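Long-range contact in 4-aminobutyrate transaminase (Acinetobacter baumannii, PDB 6WOP), which probably transfers the amino group of 4-aminobutyrate to 2-oxoglutarate with the help of pyridoxal 5'-phosphate: residues Glu259-Leu271 with Ile277-Ala289. Sequence-based numbering, arbitrary orientation.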
ATOM      1  N   GLU A 259     -26.268 -16.152 -19.570  1.00 25.92           N
ATOM      2  CA  GLU A 259     -26.757 -14.985 -20.300  1.00 27.92           C
ATOM      3  C   GLU A 259     -25.862 -13.785 -20.039  1.00 25.16           C
ATOM      4  O   GLU A 259     -25.664 -12.935 -20.919  1.00 26.34           O
ATOM      5  CB  GLU A 259     -28.188 -14.648 -19.849  1.00 33.29           C
ATOM      6  CG  GLU A 259     -29.255 -15.528 -20.459  1.00 43.08           C
ATOM      7  CD  GLU A 259     -30.634 -14.892 -20.271  1.00 51.05           C
ATOM      8  OE1 GLU A 259     -30.717 -13.705 -19.839  1.00 54.79           O
ATOM      9  OE2 GLU A 259     -31.629 -15.601 -20.575  1.00 55.58           O
ATOM     10  N   THR A 260     -25.442 -13.651 -18.793  1.00 24.35           N
ATOM     11  CA  THR A 260     -24.623 -12.520 -18.403  1.00 23.64           C
ATOM     12  C   THR A 260     -23.283 -12.592 -19.103  1.00 23.35           C
ATOM     13  O   THR A 260     -22.648 -13.656 -19.134  1.00 21.84           O
ATOM     14  CB  THR A 260     -24.402 -12.542 -16.879  1.00 28.28           C
ATOM     15  OG1 THR A 260     -25.673 -12.576 -16.193  1.00 31.34           O
ATOM     16  CG2 THR A 260     -23.536 -11.347 -16.425  1.00 28.58           C
ATOM     17  N   LYS A 261     -22.802 -11.441 -19.586  1.00 21.75           N
ATOM     18  CA  LYS A 261     -21.487 -11.366 -20.203  1.00 26.94           C
ATOM     19  C   LYS A 261     -20.505 -10.545 -19.367  1.00 26.67           C
ATOM     20  O   LYS A 261     -20.835  -9.470 -18.847  1.00 29.14           O
ATOM     21  CB  LYS A 261     -21.587 -10.742 -21.585  1.00 32.11           C
ATOM     22  CG  LYS A 261     -22.208 -11.662 -22.633  1.00 33.76           C
ATOM     23  CD  LYS A 261     -22.140 -10.977 -23.983  1.00 40.13           C
ATOM     24  CE  LYS A 261     -23.368 -11.306 -24.804  1.00 47.49           C
ATOM     25  NZ  LYS A 261     -23.670 -12.740 -24.639  1.00 48.81           N
ATOM     26  N   ALA A 262     -19.283 -11.038 -19.296  1.00 23.07           N
ATOM     27  CA  ALA A 262     -18.165 -10.338 -18.668  1.00 20.41           C
ATOM     28  C   ALA A 262     -17.547  -9.347 -19.651  1.00 22.18           C
ATOM     29  O   ALA A 262     -17.663  -9.502 -20.876  1.00 20.98           O
ATOM     30  CB  ALA A 262     -17.095 -11.358 -18.263  1.00 19.36           C
ATOM     31  N   ASP A 263     -16.881  -8.315 -19.110  1.00 18.90           N
ATOM     32  CA  ASP A 263     -16.218  -7.345 -19.954  1.00 18.69           C
ATOM     33  C   ASP A 263     -14.869  -7.850 -20.431  1.00 16.94           C
ATOM     34  O   ASP A 263     -14.403  -7.432 -21.497  1.00 18.18           O
ATOM     35  CB  ASP A 263     -15.978  -6.041 -19.165  1.00 19.79           C
ATOM     36  CG  ASP A 263     -17.270  -5.408 -18.716  1.00 23.57           C
ATOM     37  OD1 ASP A 263     -17.902  -4.763 -19.577  1.00 20.70           O
ATOM     38  OD2 ASP A 263     -17.650  -5.555 -17.513  1.00 23.61           O
ATOM     39  N   LEU A 264     -14.201  -8.653 -19.589  1.00 17.83           N
ATOM     40  CA  LEU A 264     -12.884  -9.241 -19.822  1.00 19.31           C
ATOM     41  C   LEU A 264     -12.897 -10.717 -19.430  1.00 19.44           C
ATOM     42  O   LEU A 264     -13.522 -11.100 -18.425  1.00 16.66           O
ATOM     43  CB  LEU A 264     -11.792  -8.524 -18.997  1.00 17.64           C
ATOM     44  CG  LEU A 264     -11.644  -7.046 -19.299  1.00 19.39           C
ATOM     45  CD1 LEU A 264     -10.896  -6.259 -18.209  1.00 20.45           C
ATOM     46  CD2 LEU A 264     -10.799  -6.929 -20.628  1.00 21.37           C
ATOM     47  N   ILE A 265     -12.187 -11.559 -20.195  1.00 20.31           N
ATOM     48  CA  ILE A 265     -12.071 -12.977 -19.855  1.00 16.70           C
ATOM     49  C   ILE A 265     -10.605 -13.369 -19.898  1.00 17.30           C
ATOM     50  O   ILE A 265      -9.910 -13.054 -20.874  1.00 20.33           O
ATOM     51  CB  ILE A 265     -12.895 -13.860 -20.807  1.00 18.96           C
ATOM     52  CG1 ILE A 265     -14.371 -13.496 -20.723  1.00 16.72           C
ATOM     53  CG2 ILE A 265     -12.687 -15.322 -20.465  1.00 21.51           C
ATOM     54  CD1 ILE A 265     -15.246 -14.195 -21.781  1.00 17.71           C
ATOM     55  N   THR A 266     -10.134 -14.110 -18.881  1.00 14.35           N
ATOM     56  CA  THR A 266      -8.750 -14.545 -18.939  1.00 14.82           C
ATOM     57  C   THR A 266      -8.692 -16.018 -19.329  1.00 18.28           C
ATOM     58  O   THR A 266      -9.607 -16.790 -19.018  1.00 18.49           O
ATOM     59  CB  THR A 266      -8.048 -14.348 -17.588  1.00 19.35           C
ATOM     60  OG1 THR A 266      -8.757 -15.040 -16.555  1.00 19.29           O
ATOM     61  CG2 THR A 266      -7.993 -12.864 -17.229  1.00 15.92           C
ATOM     62  N   MET A 267      -7.578 -16.413 -19.952  1.00 14.55           N
ATOM     63  CA  MET A 267      -7.391 -17.775 -20.470  1.00 18.31           C
ATOM     64  C   MET A 267      -5.963 -18.201 -20.240  1.00 17.04           C
ATOM     65  O   MET A 267      -5.040 -17.395 -20.360  1.00 17.80           O
ATOM     66  CB  MET A 267      -7.621 -17.847 -22.006  1.00 22.14           C
ATOM     67  CG  MET A 267      -8.947 -17.277 -22.451  1.00 25.52           C
ATOM     68  SD  MET A 267      -8.933 -16.960 -24.224  1.00 25.12           S
ATOM     69  CE  MET A 267      -8.023 -15.393 -24.353  1.00 27.86           C
ATOM     70  N   ALA A 268      -5.772 -19.501 -20.012  1.00 15.27           N
ATOM     71  CA  ALA A 268      -4.428 -20.075 -20.061  1.00 14.58           C
ATOM     72  C   ALA A 268      -4.566 -21.593 -20.066  1.00 13.82           C
ATOM     73  O   ALA A 268      -5.551 -22.103 -20.616  1.00 15.68           O
ATOM     74  CB  ALA A 268      -3.576 -19.611 -18.877  1.00 14.30           C
ATOM     75  N   LYS A 269      -3.621 -22.299 -19.425  1.00 15.07           N
ATOM     76  CA  LYS A 269      -3.673 -23.744 -19.233  1.00 15.52           C
ATOM     77  C   LYS A 269      -4.041 -24.450 -20.540  1.00 14.46           C
ATOM     78  O   LYS A 269      -3.202 -24.550 -21.435  1.00 16.31           O
ATOM     79  CB  LYS A 269      -4.630 -24.085 -18.081  1.00 17.02           C
ATOM     80  CG  LYS A 269      -4.002 -23.719 -16.670  1.00 15.43           C
ATOM     81  CD  LYS A 269      -4.904 -24.186 -15.558  1.00 19.49           C
ATOM     82  CE  LYS A 269      -4.330 -23.851 -14.168  1.00 25.13           C
ATOM     83  NZ  LYS A 269      -3.784 -25.026 -13.561  1.00 28.16           N
ATOM     84  N   SER A 270      -5.284 -24.936 -20.674  1.00 13.82           N
ATOM     85  CA  SER A 270      -5.498 -25.794 -21.833  1.00 15.79           C
ATOM     86  C   SER A 270      -5.563 -25.016 -23.147  1.00 16.77           C
ATOM     87  O   SER A 270      -5.487 -25.647 -24.211  1.00 18.92           O
ATOM     88  CB  SER A 270      -6.757 -26.633 -21.630  1.00 17.99           C
ATOM     89  OG  SER A 270      -6.449 -27.833 -20.931  1.00 19.97           O
ATOM     90  N   LEU A 271      -5.600 -23.666 -23.110  1.00 16.04           N
ATOM     91  CA  LEU A 271      -5.390 -22.843 -24.308  1.00 15.65           C
ATOM     92  C   LEU A 271      -4.216 -23.414 -25.110  1.00 16.39           C
ATOM     93  O   LEU A 271      -4.294 -23.531 -26.329  1.00 16.29           O
ATOM     94  CB  LEU A 271      -5.079 -21.383 -23.914  1.00 16.13           C
ATOM     95  CG  LEU A 271      -4.604 -20.479 -25.048  1.00 15.42           C
ATOM     96  CD1 LEU A 271      -5.673 -20.230 -26.129  1.00 17.91           C
ATOM     97  CD2 LEU A 271      -4.142 -19.039 -24.445  1.00 14.83           C
ATOM     98  N   ILE A 277       1.380 -20.466 -22.649  1.00 17.40           N
ATOM     99  CA  ILE A 277       0.746 -19.290 -23.234  1.00 15.20           C
ATOM    100  C   ILE A 277      -0.480 -18.975 -22.393  1.00 14.69           C
ATOM    101  O   ILE A 277      -1.082 -19.873 -21.795  1.00 13.11           O
ATOM    102  CB  ILE A 277       0.353 -19.562 -24.713  1.00 15.67           C
ATOM    103  CG1 ILE A 277      -0.307 -18.338 -25.370  1.00 17.00           C
ATOM    104  CG2 ILE A 277      -0.608 -20.775 -24.817  1.00 16.15           C
ATOM    105  CD1 ILE A 277      -0.405 -18.402 -26.963  1.00 13.15           C
ATOM    106  N   SER A 278      -0.924 -17.709 -22.444  1.00 13.77           N
ATOM    107  CA  SER A 278      -2.128 -17.213 -21.753  1.00 13.54           C
ATOM    108  C   SER A 278      -2.739 -16.138 -22.627  1.00 15.80           C
ATOM    109  O   SER A 278      -2.183 -15.791 -23.678  1.00 15.38           O
ATOM    110  CB  SER A 278      -1.802 -16.613 -20.379  1.00 11.77           C
ATOM    111  OG  SER A 278      -1.072 -15.403 -20.543  1.00 17.54           O
ATOM    112  N   GLY A 279      -3.943 -15.646 -22.248  1.00 17.80           N
ATOM    113  CA  GLY A 279      -4.452 -14.500 -22.985  1.00 16.23           C
ATOM    114  C   GLY A 279      -5.571 -13.798 -22.241  1.00 14.74           C
ATOM    115  O   GLY A 279      -6.102 -14.310 -21.264  1.00 13.19           O
ATOM    116  N   VAL A 280      -5.948 -12.641 -22.770  1.00 14.24           N
ATOM    117  CA  VAL A 280      -7.048 -11.832 -22.261  1.00 14.31           C
ATOM    118  C   VAL A 280      -7.838 -11.474 -23.483  1.00 19.03           C
ATOM    119  O   VAL A 280      -7.249 -11.000 -24.462  1.00 16.95           O
ATOM    120  CB  VAL A 280      -6.594 -10.535 -21.566  1.00 13.87           C
ATOM    121  CG1 VAL A 280      -7.803  -9.730 -21.136  1.00 14.58           C
ATOM    122  CG2 VAL A 280      -5.747 -10.854 -20.338  1.00 15.29           C
ATOM    123  N   VAL A 281      -9.158 -11.707 -23.437  1.00 19.40           N
ATOM    124  CA  VAL A 281     -10.036 -11.250 -24.515  1.00 15.86           C
ATOM    125  C   VAL A 281     -11.078 -10.342 -23.874  1.00 18.34           C
ATOM    126  O   VAL A 281     -11.454 -10.566 -22.719  1.00 20.26           O
ATOM    127  CB  VAL A 281     -10.670 -12.434 -25.276  1.00 20.81           C
ATOM    128  CG1 VAL A 281     -11.477 -13.401 -24.319  1.00 17.97           C
ATOM    129  CG2 VAL A 281     -11.524 -11.935 -26.480  1.00 20.37           C
ATOM    130  N   GLY A 282     -11.531  -9.314 -24.597  1.00 18.06           N
ATOM    131  CA  GLY A 282     -12.595  -8.518 -24.008  1.00 18.67           C
ATOM    132  C   GLY A 282     -13.122  -7.443 -24.926  1.00 17.67           C
ATOM    133  O   GLY A 282     -12.736  -7.351 -26.086  1.00 17.95           O
ATOM    134  N   ARG A 283     -13.976  -6.579 -24.358  1.00 17.61           N
ATOM    135  CA  ARG A 283     -14.575  -5.531 -25.176  1.00 21.60           C
ATOM    136  C   ARG A 283     -13.471  -4.688 -25.783  1.00 22.40           C
ATOM    137  O   ARG A 283     -12.521  -4.319 -25.101  1.00 20.81           O
ATOM    138  CB  ARG A 283     -15.535  -4.666 -24.328  1.00 24.77           C
ATOM    139  CG  ARG A 283     -16.703  -5.438 -23.704  1.00 24.44           C
ATOM    140  CD  ARG A 283     -17.391  -4.560 -22.592  1.00 23.08           C
ATOM    141  NE  ARG A 283     -17.537  -3.223 -23.082  1.00 29.22           N
ATOM    142  CZ  ARG A 283     -17.529  -2.142 -22.315  1.00 32.42           C
ATOM    143  NH1 ARG A 283     -17.403  -2.259 -20.980  1.00 31.36           N
ATOM    144  NH2 ARG A 283     -17.662  -0.948 -22.889  1.00 35.84           N
ATOM    145  N   ALA A 284     -13.561  -4.416 -27.085  1.00 20.95           N
ATOM    146  CA  ALA A 284     -12.463  -3.696 -27.763  1.00 21.60           C
ATOM    147  C   ALA A 284     -12.079  -2.393 -27.051  1.00 22.64           C
ATOM    148  O   ALA A 284     -10.892  -2.054 -26.945  1.00 21.08           O
ATOM    149  CB  ALA A 284     -12.864  -3.370 -29.204  1.00 21.80           C
ATOM    150  N   GLU A 285     -13.077  -1.587 -26.657  1.00 21.22           N
ATOM    151  CA  GLU A 285     -12.746  -0.261 -26.136  1.00 21.31           C
ATOM    152  C   GLU A 285     -12.141  -0.380 -24.753  1.00 21.48           C
ATOM    153  O   GLU A 285     -11.322   0.472 -24.362  1.00 22.65           O
ATOM    154  CB  GLU A 285     -13.970   0.662 -26.123  1.00 28.02           C
ATOM    155  CG  GLU A 285     -15.040   0.267 -25.123  1.00 35.21           C
ATOM    156  CD  GLU A 285     -16.179   1.332 -25.079  1.00 43.23           C
ATOM    157  OE1 GLU A 285     -16.937   1.419 -24.080  1.00 42.97           O
ATOM    158  OE2 GLU A 285     -16.288   2.101 -26.051  1.00 43.00           O
ATOM    159  N   VAL A 286     -12.417  -1.479 -24.063  1.00 19.48           N
ATOM    160  CA  VAL A 286     -11.746  -1.719 -22.773  1.00 18.97           C
ATOM    161  C   VAL A 286     -10.305  -2.170 -22.999  1.00 19.70           C
ATOM    162  O   VAL A 286      -9.366  -1.626 -22.413  1.00 17.07           O
ATOM    163  CB  VAL A 286     -12.547  -2.753 -21.948  1.00 17.16           C
ATOM    164  CG1 VAL A 286     -11.778  -3.191 -20.657  1.00 16.46           C
ATOM    165  CG2 VAL A 286     -13.925  -2.210 -21.659  1.00 18.61           C
ATOM    166  N   MET A 287     -10.116  -3.144 -23.902  1.00 17.00           N
ATOM    167  CA  MET A 287      -8.777  -3.630 -24.226  1.00 18.37           C
ATOM    168  C   MET A 287      -7.869  -2.535 -24.782  1.00 20.29           C
ATOM    169  O   MET A 287      -6.656  -2.580 -24.557  1.00 21.31           O
ATOM    170  CB  MET A 287      -8.859  -4.778 -25.252  1.00 19.34           C
ATOM    171  CG  MET A 287      -9.659  -5.991 -24.742  1.00 18.97           C
ATOM    172  SD  MET A 287      -8.750  -6.915 -23.473  1.00 20.88           S
ATOM    173  CE  MET A 287      -7.347  -7.571 -24.474  1.00 17.48           C
ATOM    174  N   ASP A 288      -8.414  -1.573 -25.522  1.00 18.34           N
ATOM    175  CA  ASP A 288      -7.608  -0.514 -26.114  1.00 19.57           C
ATOM    176  C   ASP A 288      -7.237   0.590 -25.120  1.00 20.09           C
ATOM    177  O   ASP A 288      -6.648   1.592 -25.540  1.00 23.38           O
ATOM    178  CB  ASP A 288      -8.342   0.153 -27.293  1.00 21.50           C
ATOM    179  CG  ASP A 288      -8.072  -0.567 -28.595  1.00 28.84           C
ATOM    180  OD1 ASP A 288      -6.996  -1.197 -28.705  1.00 23.74           O
ATOM    181  OD2 ASP A 288      -8.942  -0.524 -29.489  1.00 30.70           O
ATOM    182  N   ALA A 289      -7.590   0.445 -23.847  1.00 17.84           N
ATOM    183  CA  ALA A 289      -7.341   1.551 -22.930  1.00 21.76           C
ATOM    184  C   ALA A 289      -5.858   1.782 -22.743  1.00 21.85           C
ATOM    185  O   ALA A 289      -5.428   2.953 -22.858  1.00 20.60           O
ATOM    186  CB  ALA A 289      -8.069   1.313 -21.596  1.00 21.83           C
TER
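D263 and R283 run alongside each other and point the same way. NH1 of R283 donates to OD1 of D263 at 2.9 Å, forming a salt bridge. The carboxylate and guanidinium planes are turned 59° apart, and NH1 meets OD1 from above the carboxylate plane. A bend in the R283 chain (chi3 44°) brings its guanidinium round to D263. CG2 of V286 lies over one guanidinium face, offset toward its rim. NH2 of R283 pairs with E285, while OD2 of D263 is held by R227 and the backbone N of L237. L264 leans across G282, which has no side chain in the way. CD2 of L264 reaches SD of M287 at 3.5 Å and CG1 of V286 at 3.9 Å. The two strands, 264-267 and 278-283, form an antiparallel beta hairpin in the seven-stranded mixed sheet of the large domain, as in other fold-type I pyridoxal-phosphate enzymes. Strand 236-240 flanks the first and strand 104-109 the second. I265 and V281 are a hydrogen-bonded pair, as are M267 and G279. On the face shared by I265 and M267, the bent M267 chain (chi3 -79°) folds its CE over the G279 backbone, 3.6 Å from G279 C. M267 CE also lies 4.0 Å from V281 CG1. The L271 and I277 side chains cross at about a right angle, with L271 CD2 4.0 Å from I277 CG2. Nearby, the backbone O of I277 bonds to Y299 OH of the second subunit.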